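Local coordinates for protein benzoylformate Decarboxylase (PDB 4K9Q) that probably decarboxylates benzoylformate with the help of thiamine diphosphate and a magnesium ion, as a member of the thiamine diphosphate-dependent enzyme family, at residues M1-L15 and D162-R174. Sequence-based numbering, arbitrary orientation. Where two conformers were deposited one is given.
Sequences MRTVKEITFDLLRKL and DWEKLIPEVDVAR
Arg2 and Ile167 form a hydrogen-bonded antiparallel pair: Ile167 N gives a nearly straight bond (170°) to Arg2 O at 2.9 Å, and Arg2 N returns one to Ile167 O. Where residues 2-3 turn into helix 4-15, the loop supplies two more acceptors. Val4 N reaches Lys165 O at 2.9 Å, while Lys5 N bonds to Trp163 O at 3.1 Å. Both carbonyls belong to the type I turn from Asp162 to Lys165, so the turn offers carbonyls to the first two amides of the helix, which have no partner one turn earlier within it. Thr3 is the N-cap: a chi1 of 61° sets OG1 between its backbone N and carbonyl carbon, where it accepts from Glu6 N at 3.0 Å, and CG2 swings out to Leu166 CD2. A valine here would probably keep much of that apolar touch but leave Glu6 N without its cap, fraying the first helical turn.

Inside this polar frame, Val4 and Ile7 pack on Ile167; Ile7 CD1 presses tightly on Ile167 CG1 at 3.5 Å. The Trp163 ring presents its CE3-CZ3 edge to Lys5 and Thr8, with Val4 CG1 3.8 Å from CE3. Thr8 OG1 donates to Val4 O from above the carbonyl plane, fixing the threonine's rotation beside the indole. Farther along, Leu11 spreads CD1 onto Ala173 and CD2 onto Val172.

Phe31 of helix 29-32 meets the indole with its ring inclined to it, and Val135 and Pro136 of helix 135-147 back Val4 and Ile7. The two-strand pairing thus ties the chain's start to the segment that follows strand 154-159 of the N-terminal parallel sheet, with backbone bonds setting the register and aliphatic packing holding the helix against it.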
ATOM      1  N   MET A   1      29.314  17.803 -17.826  1.00 25.39           N
ATOM      2  CA  MET A   1      28.247  16.832 -17.628  1.00 25.58           C
ATOM      3  C   MET A   1      28.726  15.446 -18.008  1.00 18.77           C
ATOM      4  O   MET A   1      29.665  15.293 -18.785  1.00 21.19           O
ATOM      5  CB  MET A   1      27.032  17.188 -18.489  1.00 24.44           C
ATOM      6  CG  MET A   1      26.512  18.599 -18.294  1.00 30.17           C
ATOM      7  SD  MET A   1      24.971  18.874 -19.190  1.00 47.61           S
ATOM      8  CE  MET A   1      23.774  18.287 -18.004  1.00 30.51           C
ATOM      9  N   ARG A   2      28.089  14.428 -17.440  1.00 19.18           N
ATOM     10  CA  ARG A   2      28.353  13.048 -17.818  0.56 18.13           C
ATOM     11  C   ARG A   2      27.037  12.277 -17.861  1.00 17.80           C
ATOM     12  O   ARG A   2      26.008  12.790 -17.435  1.00 16.58           O
ATOM     13  CB  ARG A   2      29.340  12.398 -16.847  0.56 20.36           C
ATOM     14  CG  ARG A   2      30.782  12.823 -17.083  0.56 23.37           C
ATOM     15  CD  ARG A   2      31.760  12.058 -16.210  0.56 24.50           C
ATOM     16  NE  ARG A   2      33.059  11.940 -16.869  0.56 26.98           N
ATOM     17  CZ  ARG A   2      34.064  12.795 -16.712  0.56 24.00           C
ATOM     18  NH1 ARG A   2      35.204  12.599 -17.366  0.56 17.87           N
ATOM     19  NH2 ARG A   2      33.931  13.842 -15.904  0.56 25.72           N
ATOM     20  N   THR A   3      27.061  11.052 -18.385  1.00 16.34           N
ATOM     21  CA  THR A   3      25.822  10.276 -18.431  1.00 14.81           C
ATOM     22  C   THR A   3      25.455   9.806 -17.031  1.00 15.09           C
ATOM     23  O   THR A   3      26.323   9.603 -16.184  1.00 12.22           O
ATOM     24  CB  THR A   3      25.924   9.027 -19.325  1.00 12.46           C
ATOM     25  OG1 THR A   3      26.934   8.149 -18.811  1.00 17.06           O
ATOM     26  CG2 THR A   3      26.255   9.412 -20.765  1.00 15.17           C
ATOM     27  N   VAL A   4      24.160   9.636 -16.802  1.00 13.61           N
ATOM     28  CA  VAL A   4      23.674   9.024 -15.574  1.00 14.22           C
ATOM     29  C   VAL A   4      24.452   7.732 -15.289  1.00 13.83           C
ATOM     30  O   VAL A   4      24.876   7.480 -14.162  1.00 12.65           O
ATOM     31  CB  VAL A   4      22.168   8.714 -15.686  1.00 12.28           C
ATOM     32  CG1 VAL A   4      21.703   7.853 -14.500  1.00 12.01           C
ATOM     33  CG2 VAL A   4      21.346  10.002 -15.823  1.00 13.39           C
ATOM     34  N   LYS A   5      24.665   6.915 -16.319  1.00 15.61           N
ATOM     35  CA  LYS A   5      25.362   5.647 -16.126  1.00 15.33           C
ATOM     36  C   LYS A   5      26.799   5.848 -15.618  1.00 12.52           C
ATOM     37  O   LYS A   5      27.219   5.210 -14.647  1.00 13.42           O
ATOM     38  CB  LYS A   5      25.350   4.805 -17.410  1.00 13.99           C
ATOM     39  CG  LYS A   5      25.986   3.423 -17.235  1.00 15.58           C
ATOM     40  CD  LYS A   5      25.641   2.486 -18.387  1.00 18.28           C
ATOM     41  CE  LYS A   5      26.280   2.920 -19.699  1.00 25.04           C
ATOM     42  NZ  LYS A   5      27.751   2.697 -19.725  1.00 27.01           N
ATOM     43  N   GLU A   6      27.547   6.743 -16.259  1.00 13.48           N
ATOM     44  CA  GLU A   6      28.934   6.948 -15.850  1.00 16.40           C
ATOM     45  C   GLU A   6      29.021   7.445 -14.402  1.00 15.58           C
ATOM     46  O   GLU A   6      29.832   6.961 -13.617  1.00 13.69           O
ATOM     47  CB  GLU A   6      29.675   7.901 -16.796  1.00 16.68           C
ATOM     48  CG  GLU A   6      31.171   7.923 -16.522  0.44 20.69           C
ATOM     49  CD  GLU A   6      31.964   8.729 -17.533  0.30 24.59           C
ATOM     50  OE1 GLU A   6      31.381   9.180 -18.540  0.66 24.80           O
ATOM     51  OE2 GLU A   6      33.179   8.911 -17.310  0.79 32.35           O
ATOM     52  N   ILE A   7      28.170   8.404 -14.052  1.00 12.88           N
ATOM     53  CA  ILE A   7      28.147   8.952 -12.696  1.00 12.44           C
ATOM     54  C   ILE A   7      27.747   7.902 -11.657  1.00 13.09           C
ATOM     55  O   ILE A   7      28.307   7.842 -10.565  1.00 13.47           O
ATOM     56  CB  ILE A   7      27.211  10.159 -12.628  1.00 17.32           C
ATOM     57  CG1 ILE A   7      27.743  11.253 -13.562  1.00 15.02           C
ATOM     58  CG2 ILE A   7      27.055  10.657 -11.188  1.00 18.70           C
ATOM     59  CD1 ILE A   7      26.750  12.362 -13.837  1.00 16.99           C
ATOM     60  N   THR A   8      26.772   7.070 -12.011  1.00 13.04           N
ATOM     61  CA  THR A   8      26.287   6.041 -11.097  1.00 12.71           C
ATOM     62  C   THR A   8      27.352   4.977 -10.839  1.00 12.51           C
ATOM     63  O   THR A   8      27.584   4.578  -9.693  1.00 13.02           O
ATOM     64  CB  THR A   8      24.999   5.391 -11.644  1.00 13.41           C
ATOM     65  OG1 THR A   8      23.982   6.395 -11.785  1.00 15.10           O
ATOM     66  CG2 THR A   8      24.507   4.295 -10.704  1.00 14.06           C
ATOM     67  N   PHE A   9      28.003   4.503 -11.898  1.00 14.09           N
ATOM     68  CA  PHE A   9      29.043   3.506 -11.707  1.00 15.77           C
ATOM     69  C   PHE A   9      30.213   4.087 -10.908  1.00 10.65           C
ATOM     70  O   PHE A   9      30.795   3.396 -10.061  1.00 13.43           O
ATOM     71  CB  PHE A   9      29.485   2.890 -13.040  1.00 15.50           C
ATOM     72  CG  PHE A   9      28.621   1.743 -13.477  1.00 13.64           C
ATOM     73  CD1 PHE A   9      28.921   0.448 -13.087  1.00 17.87           C
ATOM     74  CD2 PHE A   9      27.497   1.959 -14.259  1.00 15.64           C
ATOM     75  CE1 PHE A   9      28.114  -0.617 -13.477  1.00 17.10           C
ATOM     76  CE2 PHE A   9      26.689   0.902 -14.649  1.00 14.62           C
ATOM     77  CZ  PHE A   9      26.999  -0.384 -14.257  1.00 13.45           C
ATOM     78  N   ASP A  10      30.522   5.363 -11.132  1.00 13.81           N
ATOM     79  CA  ASP A  10      31.559   6.023 -10.333  1.00 14.16           C
ATOM     80  C   ASP A  10      31.188   6.099  -8.845  1.00 13.99           C
ATOM     81  O   ASP A  10      32.036   5.896  -7.973  1.00 14.11           O
ATOM     82  CB  ASP A  10      31.889   7.408 -10.880  1.00 17.06           C
ATOM     83  CG  ASP A  10      32.973   7.374 -11.955  1.00 23.79           C
ATOM     84  OD1 ASP A  10      33.669   6.340 -12.096  1.00 22.78           O
ATOM     85  OD2 ASP A  10      33.133   8.398 -12.647  1.00 25.14           O
ATOM     86  N   LEU A  11      29.921   6.382  -8.553  1.00 12.05           N
ATOM     87  CA  LEU A  11      29.443   6.332  -7.171  1.00 12.70           C
ATOM     88  C   LEU A  11      29.617   4.934  -6.580  1.00 14.35           C
ATOM     89  O   LEU A  11      30.096   4.772  -5.457  1.00 14.68           O
ATOM     90  CB  LEU A  11      27.973   6.770  -7.084  1.00 15.09           C
ATOM     91  CG  LEU A  11      27.310   6.573  -5.718  1.00 13.74           C
ATOM     92  CD1 LEU A  11      27.929   7.508  -4.683  1.00 13.40           C
ATOM     93  CD2 LEU A  11      25.817   6.813  -5.815  1.00 12.29           C
ATOM     94  N   LEU A  12      29.229   3.919  -7.342  1.00 12.48           N
ATOM     95  CA  LEU A  12      29.305   2.554  -6.857  1.00 12.10           C
ATOM     96  C   LEU A  12      30.753   2.172  -6.564  1.00 14.38           C
ATOM     97  O   LEU A  12      31.028   1.473  -5.598  1.00 13.86           O
ATOM     98  CB  LEU A  12      28.639   1.597  -7.852  1.00 12.64           C
ATOM     99  CG  LEU A  12      27.116   1.758  -7.933  1.00 14.09           C
ATOM    100  CD1 LEU A  12      26.544   0.887  -9.042  1.00 13.29           C
ATOM    101  CD2 LEU A  12      26.452   1.442  -6.585  1.00 16.39           C
ATOM    102  N   ARG A  13      31.685   2.660  -7.383  1.00 13.15           N
ATOM    103  CA  ARG A  13      33.105   2.455  -7.099  1.00 14.45           C
ATOM    104  C   ARG A  13      33.492   3.077  -5.765  1.00 15.03           C
ATOM    105  O   ARG A  13      34.171   2.447  -4.953  1.00 16.92           O
ATOM    106  CB  ARG A  13      33.972   3.073  -8.197  1.00 14.20           C
ATOM    107  CG  ARG A  13      33.998   2.260  -9.457  1.00 15.02           C
ATOM    108  CD  ARG A  13      34.921   2.893 -10.496  1.00 17.73           C
ATOM    109  NE  ARG A  13      34.833   2.132 -11.727  1.00 16.10           N
ATOM    110  CZ  ARG A  13      34.054   2.455 -12.746  1.00 16.80           C
ATOM    111  NH1 ARG A  13      33.310   3.554 -12.699  1.00 20.47           N
ATOM    112  NH2 ARG A  13      34.023   1.676 -13.814  1.00 19.55           N
ATOM    113  N   LYS A  14      33.060   4.315  -5.546  1.00 16.41           N
ATOM    114  CA  LYS A  14      33.349   5.023  -4.311  1.00 17.07           C
ATOM    115  C   LYS A  14      32.772   4.291  -3.096  1.00 17.82           C
ATOM    116  O   LYS A  14      33.424   4.198  -2.052  1.00 18.59           O
ATOM    117  CB  LYS A  14      32.809   6.455  -4.398  1.00 18.48           C
ATOM    118  CG  LYS A  14      33.000   7.287  -3.145  1.00 25.01           C
ATOM    119  CD  LYS A  14      34.465   7.480  -2.823  1.00 26.84           C
ATOM    120  CE  LYS A  14      34.642   8.532  -1.734  1.00 37.05           C
ATOM    121  NZ  LYS A  14      36.086   8.787  -1.459  1.00 42.65           N
ATOM    122  N   LEU A  15      31.555   3.768  -3.240  1.00 16.17           N
ATOM    123  CA  LEU A  15      30.899   3.011  -2.174  1.00 15.23           C
ATOM    124  C   LEU A  15      31.450   1.599  -2.012  1.00 16.05           C
ATOM    125  O   LEU A  15      31.117   0.911  -1.041  1.00 19.10           O
ATOM    126  CB  LEU A  15      29.385   2.952  -2.419  1.00 12.89           C
ATOM    127  CG  LEU A  15      28.696   4.322  -2.362  1.00 14.79           C
ATOM    128  CD1 LEU A  15      27.238   4.254  -2.819  1.00 15.64           C
ATOM    129  CD2 LEU A  15      28.795   4.941  -0.960  1.00 19.74           C
ATOM    130  N   ASP A 162      16.837   6.452 -18.798  1.00 12.04           N
ATOM    131  CA  ASP A 162      17.549   7.401 -17.944  1.00 13.88           C
ATOM    132  C   ASP A 162      19.066   7.332 -18.141  1.00 12.44           C
ATOM    133  O   ASP A 162      19.758   8.352 -18.040  1.00 12.99           O
ATOM    134  CB  ASP A 162      17.253   7.147 -16.461  1.00 12.52           C
ATOM    135  CG  ASP A 162      15.841   7.553 -16.044  1.00 15.08           C
ATOM    136  OD1 ASP A 162      15.071   8.097 -16.865  1.00 16.24           O
ATOM    137  OD2 ASP A 162      15.515   7.325 -14.863  1.00 12.10           O
ATOM    138  N   TRP A 163      19.574   6.131 -18.408  1.00 12.28           N
ATOM    139  CA  TRP A 163      21.001   5.854 -18.311  1.00 11.50           C
ATOM    140  C   TRP A 163      21.883   6.661 -19.250  1.00 14.61           C
ATOM    141  O   TRP A 163      23.005   7.011 -18.888  1.00 14.90           O
ATOM    142  CB  TRP A 163      21.270   4.351 -18.483  1.00 11.76           C
ATOM    143  CG  TRP A 163      20.632   3.563 -17.395  1.00 13.47           C
ATOM    144  CD1 TRP A 163      19.534   2.751 -17.493  1.00 16.04           C
ATOM    145  CD2 TRP A 163      21.029   3.539 -16.020  1.00 14.80           C
ATOM    146  NE1 TRP A 163      19.235   2.216 -16.260  1.00 14.75           N
ATOM    147  CE2 TRP A 163      20.137   2.684 -15.340  1.00 13.66           C
ATOM    148  CE3 TRP A 163      22.054   4.159 -15.296  1.00 14.62           C
ATOM    149  CZ2 TRP A 163      20.243   2.433 -13.973  1.00 17.15           C
ATOM    150  CZ3 TRP A 163      22.161   3.899 -13.944  1.00 15.16           C
ATOM    151  CH2 TRP A 163      21.259   3.046 -13.297  1.00 14.32           C
ATOM    152  N   GLU A 164      21.376   6.945 -20.446  1.00 14.11           N
ATOM    153  CA  GLU A 164      22.147   7.656 -21.467  1.00 16.10           C
ATOM    154  C   GLU A 164      22.018   9.173 -21.369  1.00 16.75           C
ATOM    155  O   GLU A 164      22.634   9.901 -22.151  1.00 17.72           O
ATOM    156  CB  GLU A 164      21.691   7.226 -22.862  1.00 18.62           C
ATOM    157  CG  GLU A 164      20.252   7.625 -23.172  0.71 20.78           C
ATOM    158  CD  GLU A 164      19.816   7.240 -24.576  0.30 25.82           C
ATOM    159  OE1 GLU A 164      18.633   7.465 -24.905  0.58 36.51           O
ATOM    160  OE2 GLU A 164      20.645   6.717 -25.350  0.62 31.78           O
ATOM    161  N   LYS A 165      21.199   9.658 -20.442  1.00 13.31           N
ATOM    162  CA  LYS A 165      21.000  11.107 -20.318  1.00 14.23           C
ATOM    163  C   LYS A 165      22.257  11.793 -19.777  1.00 14.05           C
ATOM    164  O   LYS A 165      22.877  11.320 -18.821  1.00 15.32           O
ATOM    165  CB  LYS A 165      19.805  11.427 -19.410  1.00 14.37           C
ATOM    166  CG  LYS A 165      18.451  10.867 -19.880  1.00 16.34           C
ATOM    167  CD  LYS A 165      18.008  11.498 -21.197  1.00 18.56           C
ATOM    168  CE  LYS A 165      16.564  11.146 -21.529  1.00 20.80           C
ATOM    169  NZ  LYS A 165      16.477   9.796 -22.117  1.00 28.55           N
ATOM    170  N   LEU A 166      22.644  12.901 -20.402  1.00 14.80           N
ATOM    171  CA  LEU A 166      23.705  13.748 -19.866  1.00 15.61           C
ATOM    172  C   LEU A 166      23.139  14.624 -18.769  1.00 19.20           C
ATOM    173  O   LEU A 166      22.135  15.309 -18.971  1.00 22.10           O
ATOM    174  CB  LEU A 166      24.279  14.639 -20.959  1.00 19.03           C
ATOM    175  CG  LEU A 166      25.242  13.978 -21.940  1.00 22.90           C
ATOM    176  CD1 LEU A 166      25.677  15.002 -22.977  1.00 26.65           C
ATOM    177  CD2 LEU A 166      26.443  13.416 -21.196  1.00 22.55           C
ATOM    178  N   ILE A 167      23.784  14.609 -17.609  1.00 16.77           N
ATOM    179  CA  ILE A 167      23.307  15.365 -16.457  1.00 20.53           C
ATOM    180  C   ILE A 167      24.474  16.090 -15.795  1.00 25.15           C
ATOM    181  O   ILE A 167      25.633  15.709 -15.977  1.00 20.38           O
ATOM    182  CB  ILE A 167      22.615  14.447 -15.417  1.00 22.26           C
ATOM    183  CG1 ILE A 167      23.602  13.424 -14.847  1.00 17.03           C
ATOM    184  CG2 ILE A 167      21.402  13.744 -16.031  1.00 17.69           C
ATOM    185  CD1 ILE A 167      23.126  12.766 -13.547  1.00 18.50           C
ATOM    186  N   PRO A 168      24.174  17.147 -15.024  1.00 28.08           N
ATOM    187  CA  PRO A 168      25.228  17.865 -14.303  1.00 28.23           C
ATOM    188  C   PRO A 168      26.009  16.934 -13.386  1.00 28.12           C
ATOM    189  O   PRO A 168      25.433  16.051 -12.743  1.00 30.69           O
ATOM    190  CB  PRO A 168      24.447  18.889 -13.476  1.00 30.02           C
ATOM    191  CG  PRO A 168      23.191  19.107 -14.246  1.00 32.31           C
ATOM    192  CD  PRO A 168      22.850  17.757 -14.818  1.00 29.41           C
ATOM    193  N   GLU A 169      27.321  17.117 -13.350  1.00 32.96           N
ATOM    194  CA  GLU A 169      28.165  16.345 -12.459  1.00 35.33           C
ATOM    195  C   GLU A 169      27.996  16.875 -11.042  1.00 38.16           C
ATOM    196  O   GLU A 169      28.547  17.921 -10.690  1.00 43.95           O
ATOM    197  CB  GLU A 169      29.631  16.439 -12.894  1.00 36.24           C
ATOM    198  CG  GLU A 169      30.194  15.164 -13.499  1.00 38.36           C
ATOM    199  CD  GLU A 169      30.448  14.082 -12.464  1.00 40.45           C
ATOM    200  OE1 GLU A 169      31.328  13.224 -12.706  1.00 39.69           O
ATOM    201  OE2 GLU A 169      29.772  14.084 -11.410  1.00 46.76           O
ATOM    202  N   VAL A 170      27.207  16.164 -10.241  1.00 37.00           N
ATOM    203  CA  VAL A 170      27.014  16.512  -8.838  1.00 42.11           C
ATOM    204  C   VAL A 170      27.575  15.405  -7.951  1.00 40.25           C
ATOM    205  O   VAL A 170      27.400  14.215  -8.232  1.00 37.34           O
ATOM    206  CB  VAL A 170      25.527  16.743  -8.500  1.00 40.27           C
ATOM    207  CG1 VAL A 170      25.350  16.976  -7.006  0.56 40.34           C
ATOM    208  CG2 VAL A 170      24.983  17.922  -9.295  0.58 39.18           C
ATOM    209  N   ASP A 171      28.267  15.811  -6.893  1.00 34.94           N
ATOM    210  CA  ASP A 171      28.866  14.872  -5.958  1.00 35.78           C
ATOM    211  C   ASP A 171      27.793  14.424  -4.974  1.00 25.64           C
ATOM    212  O   ASP A 171      27.387  15.197  -4.106  1.00 33.38           O
ATOM    213  CB  ASP A 171      30.020  15.547  -5.211  1.00 34.16           C
ATOM    214  CG  ASP A 171      30.822  14.574  -4.371  0.47 33.15           C
ATOM    215  OD1 ASP A 171      31.008  13.419  -4.809  0.54 36.33           O
ATOM    216  OD2 ASP A 171      31.271  14.965  -3.272  0.40 35.99           O
ATOM    217  N   VAL A 172      27.310  13.190  -5.117  1.00 22.91           N
ATOM    218  CA  VAL A 172      26.251  12.726  -4.227  1.00 19.31           C
ATOM    219  C   VAL A 172      26.752  11.787  -3.140  1.00 17.75           C
ATOM    220  O   VAL A 172      25.999  11.451  -2.230  1.00 18.22           O
ATOM    221  CB  VAL A 172      25.072  12.050  -4.982  1.00 18.52           C
ATOM    222  CG1 VAL A 172      24.503  12.985  -6.043  1.00 21.70           C
ATOM    223  CG2 VAL A 172      25.500  10.723  -5.580  1.00 18.99           C
ATOM    224  N   ALA A 173      28.011  11.369  -3.217  1.00 15.52           N
ATOM    225  CA  ALA A 173      28.529  10.409  -2.245  1.00 15.89           C
ATOM    226  C   ALA A 173      28.499  10.926  -0.805  1.00 16.36           C
ATOM    227  O   ALA A 173      28.896  12.061  -0.530  1.00 15.67           O
ATOM    228  CB  ALA A 173      29.938   9.960  -2.617  1.00 20.43           C
ATOM    229  N   ARG A 174      28.047  10.060   0.100  1.00 16.40           N
ATOM    230  CA  ARG A 174      27.941  10.353   1.528  1.00 14.92           C
ATOM    231  C   ARG A 174      28.369   9.109   2.295  1.00 15.12           C
ATOM    232  O   ARG A 174      28.560   8.045   1.695  1.00 13.76           O
ATOM    233  CB  ARG A 174      26.497  10.701   1.893  1.00 11.52           C
ATOM    234  CG  ARG A 174      25.999  12.015   1.289  1.00 14.90           C
ATOM    235  CD  ARG A 174      24.581  12.339   1.767  1.00 14.44           C
ATOM    236  NE  ARG A 174      23.522  11.569   1.105  1.00 13.23           N
ATOM    237  CZ  ARG A 174      22.730  10.695   1.721  1.00 13.34           C
ATOM    238  NH1 ARG A 174      21.759  10.087   1.042  1.00 14.95           N
ATOM    239  NH2 ARG A 174      22.897  10.425   3.012  1.00 13.82           N
TER